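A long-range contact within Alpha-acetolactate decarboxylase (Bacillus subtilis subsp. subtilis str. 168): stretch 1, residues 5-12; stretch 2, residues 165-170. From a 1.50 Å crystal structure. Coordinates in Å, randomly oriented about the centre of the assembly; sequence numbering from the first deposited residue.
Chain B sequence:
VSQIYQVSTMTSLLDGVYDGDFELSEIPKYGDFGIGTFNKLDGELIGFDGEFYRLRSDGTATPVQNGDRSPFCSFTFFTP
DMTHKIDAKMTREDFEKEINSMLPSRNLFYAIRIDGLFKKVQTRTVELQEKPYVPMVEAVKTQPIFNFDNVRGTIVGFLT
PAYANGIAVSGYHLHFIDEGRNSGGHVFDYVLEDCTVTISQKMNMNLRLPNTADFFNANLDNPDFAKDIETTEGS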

# COMPACT_ATOMS: atom_id res chain seq x y z
N TYR B 5 -9.10 -6.16 0.77
CA TYR B 5 -8.17 -7.22 0.42
C TYR B 5 -7.74 -6.99 -1.02
O TYR B 5 -8.55 -7.11 -1.95
CB TYR B 5 -8.78 -8.61 0.58
CG TYR B 5 -7.78 -9.73 0.44
CD1 TYR B 5 -6.92 -10.04 1.48
CD2 TYR B 5 -7.68 -10.47 -0.74
CE1 TYR B 5 -5.99 -11.05 1.38
CE2 TYR B 5 -6.74 -11.50 -0.85
CZ TYR B 5 -5.90 -11.78 0.21
OH TYR B 5 -4.96 -12.78 0.14
N GLN B 6 -6.48 -6.63 -1.20
CA GLN B 6 -5.95 -6.20 -2.49
C GLN B 6 -5.04 -7.27 -3.09
O GLN B 6 -4.00 -7.60 -2.51
CB GLN B 6 -5.19 -4.88 -2.33
CG GLN B 6 -4.55 -4.35 -3.59
CD GLN B 6 -5.55 -4.15 -4.69
OE1 GLN B 6 -6.57 -3.49 -4.50
NE2 GLN B 6 -5.26 -4.71 -5.86
N VAL B 7 -5.45 -7.81 -4.24
CA VAL B 7 -4.67 -8.84 -4.92
C VAL B 7 -3.75 -8.17 -5.95
O VAL B 7 -4.21 -7.63 -6.96
CB VAL B 7 -5.60 -9.87 -5.60
CG1 VAL B 7 -4.81 -10.82 -6.49
CG2 VAL B 7 -6.36 -10.67 -4.54
N SER B 8 -2.45 -8.18 -5.64
CA SER B 8 -1.38 -7.63 -6.48
C SER B 8 -1.52 -6.13 -6.76
O SER B 8 -2.28 -5.43 -6.07
CB SER B 8 -1.28 -8.40 -7.81
OG SER B 8 -0.02 -8.17 -8.44
N THR B 9 -0.76 -5.63 -7.74
CA THR B 9 -0.69 -4.18 -7.97
C THR B 9 -1.07 -3.77 -9.37
O THR B 9 -0.89 -4.53 -10.34
CB THR B 9 0.73 -3.62 -7.70
OG1 THR B 9 1.61 -3.96 -8.79
CG2 THR B 9 1.29 -4.15 -6.38
N MET B 10 -1.57 -2.55 -9.49
CA MET B 10 -1.92 -2.02 -10.79
C MET B 10 -0.67 -1.86 -11.66
O MET B 10 -0.72 -2.08 -12.87
CB MET B 10 -2.64 -0.66 -10.66
CG MET B 10 -3.10 -0.09 -11.97
SD MET B 10 -4.38 -1.12 -12.72
CE MET B 10 -4.59 -0.31 -14.30
N THR B 11 0.45 -1.52 -11.04
CA THR B 11 1.66 -1.36 -11.85
C THR B 11 2.15 -2.69 -12.43
O THR B 11 2.78 -2.69 -13.50
CB THR B 11 2.77 -0.71 -11.06
OG1 THR B 11 3.05 -1.48 -9.89
CG2 THR B 11 2.38 0.73 -10.68
N SER B 12 1.86 -3.82 -11.78
CA SER B 12 2.19 -5.12 -12.38
C SER B 12 1.31 -5.38 -13.60
O SER B 12 1.79 -5.89 -14.63
CB SER B 12 2.07 -6.26 -11.35
OG SER B 12 2.46 -7.52 -11.90
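Stretch 2 165-170: NGIAVS

Stretch 2 has no regular helix or strand. It lies as an irregular loop across the point where stretch 1 leaves its strand, residues 5-7, and enters a helix at Met10. The nearest CA pair, Thr9 CA to Ile167 CA at 4.3 Å, fixes the register, and at least 155 residues of sequence separate any two residues that touch. Together the two sides bury 329 Å².

Asn165 makes no contact with stretch 1. Its CA-to-CB bond points away, and its OD1 instead accepts from Ser170 N at 2.9 Å with an N-H...O angle of 166°, linking the first and last residues of the stretch. A second tie, Gly166 N to Ala168 O at 2.9 Å, closes a tighter turn inside the first.

Gly166, at phi/psi of 99/-40, comes next. At these angles a CB would be jammed against the carbonyl O of Asn165, which by itself calls for glycine; an ideal CB would also lie 3.6 Å from Thr11 CG2. The carbonyl is directed at the start of the helix, where Thr11 N donates to Gly166 O at 3.1 Å and 149°. Thr9 CB packs 3.6 Å from Gly166 O.

Ile167, at -73/-59, supplies the next acceptor: Met10 N donates to Ile167 O at 2.9 Å and 147°. The two backbone bonds therefore run in opposite order along the chains, Gly166 with Thr11 and then Ile167 with Met10. Thr9 CA lies 3.4 Å from Ile167 O, with an angle of 140° at the hydrogen, consistent with a CA-H...O contact. Two successive carbonyls thus receive the amides of Met10 and Thr11, NH groups that the first turn of a helix cannot pair within itself. The third, Ser12 N, is capped from within stretch 1 by Thr9 OG1 at 3.0 Å and 148°. Although the CA-to-CB bond of Ile167 points away, Ile167 CG2 reaches to 3.8 Å from Gln6 CG. Gln6 is itself held by Gln6 NE2 donating to Ser8 O at 3.1 Å, with a weak bond to Val7 O at 3.3 Å.

At Ala168 the backbone opens to -116/-163. CA-to-CB points away overall, yet Ala168 CB lies 4.0 Å from Gln6 OE1, while Ala168 O lies 4.1 Å from Met10 CB. Val169, at -104/112 with chi1 in t, ends the contact through an apolar approach of Val169 CG2 to Met10 SD at 4.1 Å. Ser170 is out of reach of stretch 1.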

# COMPACT_ATOMS: atom_id res chain seq x y z
N ASN B 165 -1.98 4.96 -4.93
CA ASN B 165 -1.98 4.91 -6.39
C ASN B 165 -0.81 4.07 -6.90
O ASN B 165 0.31 4.23 -6.44
CB ASN B 165 -1.92 6.31 -7.00
CG ASN B 165 -2.42 6.35 -8.44
OD1 ASN B 165 -3.38 5.65 -8.82
ND2 ASN B 165 -1.78 7.17 -9.26
N GLY B 166 -1.08 3.19 -7.85
CA GLY B 166 -0.06 2.24 -8.28
C GLY B 166 -0.21 0.87 -7.64
O GLY B 166 -0.00 -0.14 -8.33
N ILE B 167 -0.56 0.80 -6.36
CA ILE B 167 -1.06 -0.45 -5.82
C ILE B 167 -2.47 -0.67 -6.36
O ILE B 167 -2.74 -1.67 -7.04
CB ILE B 167 -1.07 -0.47 -4.29
CG1 ILE B 167 0.37 -0.50 -3.78
CG2 ILE B 167 -1.85 -1.69 -3.79
CD1 ILE B 167 0.49 -0.27 -2.28
N ALA B 168 -3.36 0.27 -6.08
CA ALA B 168 -4.68 0.27 -6.70
C ALA B 168 -4.81 1.52 -7.57
O ALA B 168 -3.81 2.15 -7.92
CB ALA B 168 -5.76 0.22 -5.63
N VAL B 169 -6.04 1.88 -7.93
CA VAL B 169 -6.26 3.06 -8.74
C VAL B 169 -6.79 4.19 -7.87
O VAL B 169 -7.90 4.10 -7.35
CB VAL B 169 -7.26 2.78 -9.89
CG1 VAL B 169 -7.53 4.05 -10.67
CG2 VAL B 169 -6.72 1.68 -10.80
N SER B 170 -5.98 5.23 -7.68
CA SER B 170 -6.36 6.38 -6.87
C SER B 170 -7.68 6.99 -7.34
O SER B 170 -7.94 7.07 -8.55
CB SER B 170 -5.25 7.45 -6.92
OG SER B 170 -5.63 8.59 -6.19